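Local coordinates for protein ORF10 (Moritella marina, PDB 6RIW) that forms the ketosynthase-chain length factor didomain of a polyunsaturated fatty acid synthase, probably condensing acyl units on carrier protein during chain elongation, at residues A248-N253 with N395-L400. Residues are numbered along the deposited sequence.
Sequences APFDQN and NLKQPL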
loop_
_atom_site.group_PDB
_atom_site.type_symbol
_atom_site.label_atom_id
_atom_site.label_comp_id
_atom_site.label_asym_id
_atom_site.label_seq_id
_atom_site.Cartn_x
_atom_site.Cartn_y
_atom_site.Cartn_z
ATOM N N ALA A 248 -26.332 -2.133 -8.380
ATOM C CA ALA A 248 -26.736 -1.535 -9.653
ATOM C C ALA A 248 -26.377 -0.061 -9.653
ATOM O O ALA A 248 -27.197 0.796 -9.289
ATOM C CB ALA A 248 -28.229 -1.723 -9.900
ATOM N N PRO A 249 -25.155 0.274 -10.064
ATOM C CA PRO A 249 -24.735 1.683 -10.068
ATOM C C PRO A 249 -25.729 2.554 -10.827
ATOM O O PRO A 249 -26.177 2.200 -11.919
ATOM C CB PRO A 249 -23.368 1.644 -10.766
ATOM C CG PRO A 249 -22.861 0.246 -10.507
ATOM C CD PRO A 249 -24.098 -0.633 -10.549
ATOM N N PHE A 250 -26.082 3.687 -10.221
ATOM C CA PHE A 250 -27.004 4.723 -10.695
ATOM C C PHE A 250 -28.473 4.328 -10.525
ATOM O O PHE A 250 -29.347 5.154 -10.823
ATOM C CB PHE A 250 -26.772 5.112 -12.164
ATOM C CG PHE A 250 -25.502 5.883 -12.397
ATOM C CD1 PHE A 250 -25.242 7.041 -11.689
ATOM C CD2 PHE A 250 -24.572 5.442 -13.325
ATOM C CE1 PHE A 250 -24.072 7.771 -11.906
ATOM C CE2 PHE A 250 -23.399 6.161 -13.545
ATOM C CZ PHE A 250 -23.155 7.328 -12.824
ATOM N N ASP A 251 -28.783 3.115 -10.073
ATOM C CA ASP A 251 -30.169 2.662 -10.002
ATOM C C ASP A 251 -30.763 2.955 -8.630
ATOM O O ASP A 251 -30.111 2.760 -7.604
ATOM C CB ASP A 251 -30.273 1.164 -10.314
ATOM C CG ASP A 251 -31.724 0.709 -10.509
ATOM O OD1 ASP A 251 -32.424 0.512 -9.491
ATOM O OD2 ASP A 251 -32.156 0.556 -11.674
ATOM N N GLN A 252 -32.021 3.430 -8.628
ATOM C CA GLN A 252 -32.710 3.765 -7.384
ATOM C C GLN A 252 -32.758 2.594 -6.407
ATOM O O GLN A 252 -32.798 2.805 -5.190
ATOM C CB GLN A 252 -34.147 4.225 -7.671
ATOM C CG GLN A 252 -34.286 5.534 -8.412
ATOM C CD GLN A 252 -35.750 5.878 -8.678
ATOM O OE1 GLN A 252 -36.627 5.541 -7.880
ATOM N NE2 GLN A 252 -36.018 6.529 -9.810
ATOM N N ASN A 253 -32.774 1.361 -6.907
ATOM C CA ASN A 253 -32.965 0.195 -6.049
ATOM C C ASN A 253 -31.656 -0.393 -5.526
ATOM O O ASN A 253 -31.695 -1.323 -4.709
ATOM C CB ASN A 253 -33.743 -0.901 -6.799
ATOM C CG ASN A 253 -35.073 -0.406 -7.351
ATOM O OD1 ASN A 253 -36.031 -0.208 -6.602
ATOM N ND2 ASN A 253 -35.136 -0.206 -8.672
ATOM N N ASN A 395 -27.937 -3.362 -15.892
ATOM C CA ASN A 395 -28.818 -3.518 -14.727
ATOM C C ASN A 395 -29.430 -2.208 -14.260
ATOM O O ASN A 395 -29.887 -2.103 -13.110
ATOM C CB ASN A 395 -28.104 -4.189 -13.551
ATOM C CG ASN A 395 -27.608 -5.578 -13.893
ATOM O OD1 ASN A 395 -26.509 -5.975 -13.488
ATOM N ND2 ASN A 395 -28.404 -6.317 -14.662
ATOM N N LEU A 396 -29.455 -1.206 -15.122
ATOM C CA LEU A 396 -29.948 0.120 -14.768
ATOM C C LEU A 396 -31.357 0.246 -15.345
ATOM O O LEU A 396 -31.524 0.433 -16.549
ATOM C CB LEU A 396 -28.998 1.180 -15.309
ATOM C CG LEU A 396 -29.358 2.650 -15.145
ATOM C CD1 LEU A 396 -29.315 3.020 -13.690
ATOM C CD2 LEU A 396 -28.391 3.494 -15.962
ATOM N N LYS A 397 -32.367 0.120 -14.484
ATOM C CA LYS A 397 -33.772 0.136 -14.898
ATOM C C LYS A 397 -34.531 1.372 -14.440
ATOM O O LYS A 397 -35.364 1.898 -15.192
ATOM C CB LYS A 397 -34.498 -1.106 -14.357
ATOM C CG LYS A 397 -33.726 -2.416 -14.460
ATOM C CD LYS A 397 -33.551 -2.834 -15.899
ATOM C CE LYS A 397 -33.221 -4.325 -16.003
ATOM N NZ LYS A 397 -32.981 -4.700 -17.440
ATOM N N GLN A 398 -34.289 1.830 -13.211
ATOM C CA GLN A 398 -34.933 3.021 -12.656
ATOM C C GLN A 398 -33.851 3.964 -12.145
ATOM O O GLN A 398 -33.449 3.892 -10.976
ATOM C CB GLN A 398 -35.921 2.647 -11.553
ATOM C CG GLN A 398 -37.180 1.959 -12.097
ATOM C CD GLN A 398 -37.955 1.216 -11.029
ATOM O OE1 GLN A 398 -37.425 0.907 -9.956
ATOM N NE2 GLN A 398 -39.215 0.906 -11.320
ATOM N N PRO A 399 -33.377 4.881 -12.987
ATOM C CA PRO A 399 -32.187 5.675 -12.637
ATOM C C PRO A 399 -32.444 6.754 -11.594
ATOM O O PRO A 399 -33.520 7.349 -11.521
ATOM C CB PRO A 399 -31.780 6.309 -13.973
ATOM C CG PRO A 399 -32.529 5.553 -15.030
ATOM C CD PRO A 399 -33.781 5.065 -14.387
ATOM N N LEU A 400 -31.411 7.033 -10.796
ATOM C CA LEU A 400 -31.460 8.189 -9.914
ATOM C C LEU A 400 -31.452 9.472 -10.739
ATOM O O LEU A 400 -31.161 9.473 -11.938
ATOM C CB LEU A 400 -30.276 8.202 -8.946
ATOM C CG LEU A 400 -29.996 7.001 -8.041
ATOM C CD1 LEU A 400 -28.542 7.050 -7.596
ATOM C CD2 LEU A 400 -30.912 6.996 -6.840
#
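A single carboxylate, that of Asp251, ties two irregular loops together by serving backbone amides on both of them. Asp251 OD2 accepts from two consecutive amides of the other loop, Lys397 N and Gln398 N, each 2.9 Å away, while Asp251 OD1 takes Asn253 N at 2.7 Å, closing an Asx turn, and also Asn253 ND2 at 2.9 Å. The same Asn253 ND2 reaches across to Gln398 OE1 (2.9 Å), so that the side-chain carboxamide of Asn253 links the carboxylate to the facing loop.

Beside the carboxylate, the main chains form an isolated beta bridge in which Asp251 faces Pro399: Leu400 N donates to Phe250 O and Gln252 N to Gln398 O, both at 2.8 Å and nearly linear. Pro399 has no amide hydrogen, and the bridge does not need one: its neighbours take part instead, Leu400 as donor and Gln398, through its carbonyl, as acceptor. Gln252 NE2 adds a bond to Pro399 O (3.1 Å). A type II turn from Ala248 to Asp251 presents Phe250 at a positive phi of 78°, and Leu396 CD1 packs against Phe250 CB at 3.6 Å.

Within the ketosynthase domain, the contact pins the loop between helix 228-237 and strand 259-270 to that between strands 389-390 and 417-418. Helix 336-350 lies beside both: Phe250 and Leu400 touch its Leu343, and its Asp339 accepts a hydrogen bond from Phe250 N.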